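Local coordinates for protein SPI-1 type 3 secretion system pilotin (Salmonella typhimurium, PDB 6XFJ) that pilots the secretin InvG to its proper place in the outer membrane, taking part in assembly of the type III secretion injectisome that delivers effectors into host cells, at residues 31-36 with 71-76; 27-32 with 65-70. One frame throughout, in Å; residues are numbered along the deposited sequence.

Interaction 1 (31-36 with 71-76); sequences LTFFQE and TLLAAH
Phe33 and Leu72 form the tight centre of a helix-helix contact in the all-helical InvH pilotin domain, where helices 25-36 and 68-80 run in roughly the same direction, 33° apart over these short segments. The axes come no closer than 10.5 Å, a gap bridged chiefly by the Phe33 ring. With CG anti to its backbone N (chi1 173°), Phe33 lays one ring face against Leu72, whose CB sits over the ring centre in a CH-pi contact, 3.8 Å from the centroid. Leu72 CD1 packs on CB and CG of Phe33 and, at 4.1 Å, on CE2 of Phe34, whose side chain it crosses at about a right angle. The Phe34 ring is itself covered on one face by Phe33 CD2. Leu50 of helix 44-59 and Tyr40 of helix 39-42 also pack on Phe33.

Away from this centre, toward the partly exposed Leu73 and His76, the contact thins. Leu73 brings CD1 only to 4.3 Å from Phe33 CE1, and no hydrogen bond joins the two segments. His76 ND1 and Tyr40 OH are hydrogen-bonded, while His76 CB lies at the edge of the Phe33 ring, 4.0 Å from CZ.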
loop_
_atom_site.group_PDB
_atom_site.type_symbol
_atom_site.label_atom_id
_atom_site.label_comp_id
_atom_site.label_asym_id
_atom_site.label_seq_id
_atom_site.Cartn_x
_atom_site.Cartn_y
_atom_site.Cartn_z
ATOM N N LEU B 31 -3.800 11.009 1.814
ATOM C CA LEU B 31 -3.840 12.446 2.171
ATOM C C LEU B 31 -2.765 13.183 1.358
ATOM O O LEU B 31 -3.063 14.285 0.824
ATOM C CB LEU B 31 -3.650 12.613 3.675
ATOM C CG LEU B 31 -3.736 14.054 4.136
ATOM C CD1 LEU B 31 -5.069 14.680 3.826
ATOM C CD2 LEU B 31 -3.487 14.150 5.623
ATOM N N THR B 32 -1.549 12.639 1.251
ATOM C CA THR B 32 -0.478 13.279 0.451
ATOM C C THR B 32 -0.963 13.520 -0.975
ATOM O O THR B 32 -0.842 14.631 -1.518
ATOM C CB THR B 32 0.802 12.444 0.453
ATOM O OG1 THR B 32 1.253 12.373 1.810
ATOM C CG2 THR B 32 1.909 13.059 -0.385
ATOM N N PHE B 33 -1.545 12.501 -1.585
ATOM C CA PHE B 33 -1.998 12.607 -2.984
ATOM C C PHE B 33 -3.005 13.754 -3.100
ATOM O O PHE B 33 -2.869 14.598 -3.982
ATOM C CB PHE B 33 -2.651 11.287 -3.423
ATOM C CG PHE B 33 -3.270 11.458 -4.778
ATOM C CD1 PHE B 33 -2.508 11.357 -5.923
ATOM C CD2 PHE B 33 -4.590 11.871 -4.895
ATOM C CE1 PHE B 33 -3.081 11.595 -7.164
ATOM C CE2 PHE B 33 -5.173 12.076 -6.144
ATOM C CZ PHE B 33 -4.400 11.958 -7.255
ATOM N N PHE B 34 -4.003 13.815 -2.217
ATOM C CA PHE B 34 -5.076 14.835 -2.351
ATOM C C PHE B 34 -4.545 16.230 -2.035
ATOM O O PHE B 34 -4.926 17.155 -2.714
ATOM C CB PHE B 34 -6.311 14.429 -1.554
ATOM C CG PHE B 34 -7.067 13.360 -2.295
ATOM C CD1 PHE B 34 -7.724 13.653 -3.483
ATOM C CD2 PHE B 34 -7.038 12.044 -1.867
ATOM C CE1 PHE B 34 -8.395 12.663 -4.197
ATOM C CE2 PHE B 34 -7.666 11.067 -2.610
ATOM C CZ PHE B 34 -8.322 11.377 -3.764
ATOM N N GLN B 35 -3.596 16.331 -1.106
ATOM C CA GLN B 35 -2.976 17.651 -0.812
ATOM C C GLN B 35 -2.233 18.154 -2.053
ATOM O O GLN B 35 -2.217 19.383 -2.270
ATOM C CB GLN B 35 -2.072 17.580 0.419
ATOM C CG GLN B 35 -2.880 17.339 1.685
ATOM C CD GLN B 35 -2.007 17.096 2.897
ATOM O OE1 GLN B 35 -0.887 16.600 2.781
ATOM N NE2 GLN B 35 -2.516 17.428 4.081
ATOM N N GLU B 36 -1.625 17.249 -2.827
ATOM C CA GLU B 36 -0.827 17.562 -4.052
ATOM C C GLU B 36 -1.779 17.830 -5.243
ATOM O O GLU B 36 -1.296 18.300 -6.271
ATOM C CB GLU B 36 0.116 16.397 -4.412
ATOM C CG GLU B 36 1.345 16.241 -3.548
ATOM C CD GLU B 36 2.115 14.957 -3.829
ATOM O OE1 GLU B 36 1.617 14.151 -4.669
ATOM O OE2 GLU B 36 3.226 14.769 -3.236
ATOM N N THR B 71 -1.242 4.127 -7.093
ATOM C CA THR B 71 -2.462 3.834 -7.882
ATOM C C THR B 71 -3.361 5.044 -8.021
ATOM O O THR B 71 -3.981 5.199 -9.077
ATOM C CB THR B 71 -3.156 2.618 -7.323
ATOM O OG1 THR B 71 -3.438 2.782 -5.957
ATOM C CG2 THR B 71 -2.323 1.373 -7.551
ATOM N N LEU B 72 -3.471 5.910 -7.037
ATOM C CA LEU B 72 -4.144 7.223 -7.223
ATOM C C LEU B 72 -3.443 8.016 -8.325
ATOM O O LEU B 72 -4.066 8.636 -9.152
ATOM C CB LEU B 72 -4.226 7.991 -5.909
ATOM C CG LEU B 72 -5.225 7.488 -4.882
ATOM C CD1 LEU B 72 -4.994 8.094 -3.534
ATOM C CD2 LEU B 72 -6.673 7.761 -5.346
ATOM N N LEU B 73 -2.106 8.033 -8.260
ATOM C CA LEU B 73 -1.340 8.833 -9.236
ATOM C C LEU B 73 -1.554 8.243 -10.645
ATOM O O LEU B 73 -1.748 8.985 -11.572
ATOM C CB LEU B 73 0.131 8.843 -8.844
ATOM C CG LEU B 73 1.005 9.852 -9.577
ATOM C CD1 LEU B 73 0.604 11.274 -9.299
ATOM C CD2 LEU B 73 2.446 9.658 -9.189
ATOM N N ALA B 74 -1.512 6.910 -10.763
ATOM C CA ALA B 74 -1.831 6.251 -12.055
ATOM C C ALA B 74 -3.234 6.623 -12.554
ATOM O O ALA B 74 -3.377 6.927 -13.742
ATOM C CB ALA B 74 -1.675 4.767 -11.953
ATOM N N ALA B 75 -4.203 6.649 -11.664
ATOM C CA ALA B 75 -5.586 7.013 -12.034
ATOM C C ALA B 75 -5.625 8.457 -12.547
ATOM O O ALA B 75 -6.209 8.705 -13.612
ATOM C CB ALA B 75 -6.477 6.797 -10.852
ATOM N N HIS B 76 -4.902 9.333 -11.851
ATOM C CA HIS B 76 -4.839 10.741 -12.248
ATOM C C HIS B 76 -4.217 10.830 -13.634
ATOM O O HIS B 76 -4.698 11.606 -14.469
ATOM C CB HIS B 76 -4.046 11.468 -11.190
ATOM C CG HIS B 76 -3.642 12.833 -11.559
ATOM N ND1 HIS B 76 -4.526 13.874 -11.638
ATOM C CD2 HIS B 76 -2.398 13.335 -11.800
ATOM C CE1 HIS B 76 -3.852 14.987 -11.935
ATOM N NE2 HIS B 76 -2.547 14.669 -12.074
#

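Interaction 2 (27-32 with 65-70); sequences KEQALT and NLSIYQ. With CD (cadmium ion), chain O.
Gln29 leaves its helix with CG anti to the carbonyl carbon (chi1 -78°) and an extended chain, which carries its amide to the start of helix 68-80, where Ile68 holds CG2 between its backbone N and carbonyl carbon, facing Gln29. The site is a helix N-terminus closed by a capping box: Ser67 OG accepts from Gln70 N at 3.0 Å, and Gln70 OE1 accepts from Ser67 N at 2.8 Å, the donor standing 52° out of the carbonyl plane.

Gln29 OE1 lies beside this first turn, 3.3 Å from Ile68 CG2. It takes a weak but fairly straight bond from Tyr69 N, at 3.5 Å and 161°, and a water joins it to Ile68 N, so OE1 serves two backbone N-H groups of the new helix, one directly and one through water. The NE2 end turns to the second subunit, bonding Leu66 O there, while Ser67 OG also bonds Asn65 O of that subunit; the cap therefore lies at the dimer interface.

Ala30 CB meets Ile68 CD1 in an apolar contact, and the backbone O of Gln29 lies at the edge of the Tyr69 ring, near its plane. On another side of helix 25-36, Glu28 binds a cadmium ion together with Gln25 and four waters, its OE1 2.3 Å from the metal. At the far end of the contact, Thr32 CG2 approaches Tyr69 CE1 to 4.1 Å.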
loop_
_atom_site.group_PDB
_atom_site.type_symbol
_atom_site.label_atom_id
_atom_site.label_comp_id
_atom_site.label_asym_id
_atom_site.label_seq_id
_atom_site.Cartn_x
_atom_site.Cartn_y
_atom_site.Cartn_z
ATOM N N LYS B 27 -3.556 5.662 4.682
ATOM C CA LYS B 27 -4.219 6.942 4.894
ATOM C C LYS B 27 -3.259 8.117 4.717
ATOM O O LYS B 27 -3.642 9.110 4.189
ATOM C CB LYS B 27 -4.866 6.924 6.275
ATOM C CG LYS B 27 -6.111 6.027 6.316
ATOM C CD LYS B 27 -6.726 5.944 7.684
ATOM C CE LYS B 27 -8.060 5.221 7.612
ATOM N NZ LYS B 27 -8.584 4.905 8.963
ATOM N N GLU B 28 -2.026 7.942 5.164
ATOM C CA GLU B 28 -1.042 9.029 5.024
ATOM C C GLU B 28 -0.780 9.298 3.542
ATOM O O GLU B 28 -0.747 10.464 3.103
ATOM C CB GLU B 28 0.285 8.610 5.673
ATOM C CG GLU B 28 0.378 8.671 7.180
ATOM C CD GLU B 28 1.794 8.314 7.658
ATOM O OE1 GLU B 28 2.732 8.021 6.809
ATOM O OE2 GLU B 28 1.975 8.364 8.899
ATOM N N GLN B 29 -0.664 8.223 2.760
ATOM C CA GLN B 29 -0.366 8.324 1.318
ATOM C C GLN B 29 -1.543 8.979 0.589
ATOM O O GLN B 29 -1.343 9.827 -0.294
ATOM C CB GLN B 29 -0.131 6.929 0.771
ATOM C CG GLN B 29 1.255 6.405 1.127
ATOM C CD GLN B 29 1.447 4.959 0.748
ATOM O OE1 GLN B 29 0.641 4.407 0.014
ATOM N NE2 GLN B 29 2.503 4.306 1.210
ATOM N N ALA B 30 -2.757 8.551 0.880
ATOM C CA ALA B 30 -3.946 9.137 0.262
ATOM C C ALA B 30 -4.021 10.621 0.560
ATOM O O ALA B 30 -4.275 11.421 -0.358
ATOM C CB ALA B 30 -5.191 8.419 0.725
ATOM N N LEU B 31 -3.800 11.009 1.814
ATOM C CA LEU B 31 -3.840 12.446 2.171
ATOM C C LEU B 31 -2.765 13.183 1.358
ATOM O O LEU B 31 -3.063 14.285 0.824
ATOM C CB LEU B 31 -3.650 12.613 3.675
ATOM C CG LEU B 31 -3.736 14.054 4.136
ATOM C CD1 LEU B 31 -5.069 14.680 3.826
ATOM C CD2 LEU B 31 -3.487 14.150 5.623
ATOM N N THR B 32 -1.549 12.639 1.251
ATOM C CA THR B 32 -0.478 13.279 0.451
ATOM C C THR B 32 -0.963 13.520 -0.975
ATOM O O THR B 32 -0.842 14.631 -1.518
ATOM C CB THR B 32 0.802 12.444 0.453
ATOM O OG1 THR B 32 1.253 12.373 1.810
ATOM C CG2 THR B 32 1.909 13.059 -0.385
ATOM N N ASN B 65 0.711 -4.938 -6.858
ATOM C CA ASN B 65 1.681 -4.690 -5.750
ATOM C C ASN B 65 1.995 -3.207 -5.519
ATOM O O ASN B 65 2.896 -2.913 -4.754
ATOM C CB ASN B 65 2.943 -5.491 -6.041
ATOM C CG ASN B 65 2.714 -6.968 -5.815
ATOM O OD1 ASN B 65 1.872 -7.349 -4.980
ATOM N ND2 ASN B 65 3.454 -7.754 -6.547
ATOM N N LEU B 66 1.218 -2.317 -6.093
ATOM C CA LEU B 66 1.428 -0.870 -5.989
ATOM C C LEU B 66 0.683 -0.292 -4.820
ATOM O O LEU B 66 -0.245 -0.854 -4.256
ATOM C CB LEU B 66 0.942 -0.199 -7.260
ATOM C CG LEU B 66 1.673 -0.602 -8.514
ATOM C CD1 LEU B 66 1.152 0.250 -9.640
ATOM C CD2 LEU B 66 3.173 -0.560 -8.386
ATOM N N SER B 67 1.243 0.822 -4.312
ATOM C CA SER B 67 0.654 1.507 -3.149
ATOM C C SER B 67 -0.583 2.292 -3.500
ATOM O O SER B 67 -0.839 2.580 -4.690
ATOM C CB SER B 67 1.682 2.410 -2.521
ATOM O OG SER B 67 1.903 3.529 -3.352
ATOM N N ILE B 68 -1.351 2.752 -2.501
ATOM C CA ILE B 68 -2.468 3.685 -2.791
ATOM C C ILE B 68 -1.916 4.937 -3.451
ATOM O O ILE B 68 -2.581 5.488 -4.302
ATOM C CB ILE B 68 -3.344 3.935 -1.578
ATOM C CG1 ILE B 68 -4.691 4.484 -2.043
ATOM C CG2 ILE B 68 -2.604 4.852 -0.559
ATOM C CD1 ILE B 68 -5.667 4.631 -0.934
ATOM N N TYR B 69 -0.744 5.453 -3.022
ATOM C CA TYR B 69 -0.238 6.677 -3.649
ATOM C C TYR B 69 -0.039 6.412 -5.149
ATOM O O TYR B 69 -0.407 7.215 -5.989
ATOM C CB TYR B 69 1.064 7.133 -2.962
ATOM C CG TYR B 69 1.562 8.420 -3.562
ATOM C CD1 TYR B 69 1.104 9.664 -3.132
ATOM C CD2 TYR B 69 2.458 8.396 -4.609
ATOM C CE1 TYR B 69 1.458 10.835 -3.756
ATOM C CE2 TYR B 69 2.869 9.595 -5.197
ATOM C CZ TYR B 69 2.368 10.819 -4.780
ATOM O OH TYR B 69 2.792 11.977 -5.360
ATOM N N GLN B 70 0.650 5.326 -5.449
ATOM C CA GLN B 70 1.038 4.992 -6.846
ATOM C C GLN B 70 -0.223 4.736 -7.696
ATOM O O GLN B 70 -0.249 5.136 -8.836
ATOM C CB GLN B 70 1.892 3.741 -6.862
ATOM C CG GLN B 70 3.266 4.013 -6.241
ATOM C CD GLN B 70 3.979 2.811 -5.684
ATOM O OE1 GLN B 70 3.513 1.688 -5.778
ATOM N NE2 GLN B 70 5.132 3.032 -5.015
HETATM CD CD CD O . 4.432 7.069 8.003
HETATM O O HOH W 1 5.132 9.308 9.043
HETATM O O HOH W 2 3.541 6.442 9.832
HETATM O O HOH W 3 -0.659 1.810 0.222
HETATM O O HOH W 4 5.497 7.459 6.082
HETATM O O HOH W 5 6.464 6.336 8.826
#

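In the fold
From the N terminus, the chain passes through helix 8-22 into helix 25-36, which supplies the first segment of both contacts. It then runs through the short helix 39-42 and the long helix 44-59 before returning in helix 68-80. Interaction 2 closes this excursion at the start of the last helix and interaction 1 about one turn further along both helices; since both members advance together, the two closures overlap in parallel order and neither encloses the other. Leu31 and Thr32 belong to both. Glu36 OE1 and Tyr69 OH, probably hydrogen-bonded at 2.6 Å, connect the contacts directly, and Leu72 CD1 packs on Ala30 CA. Both also touch the second subunit.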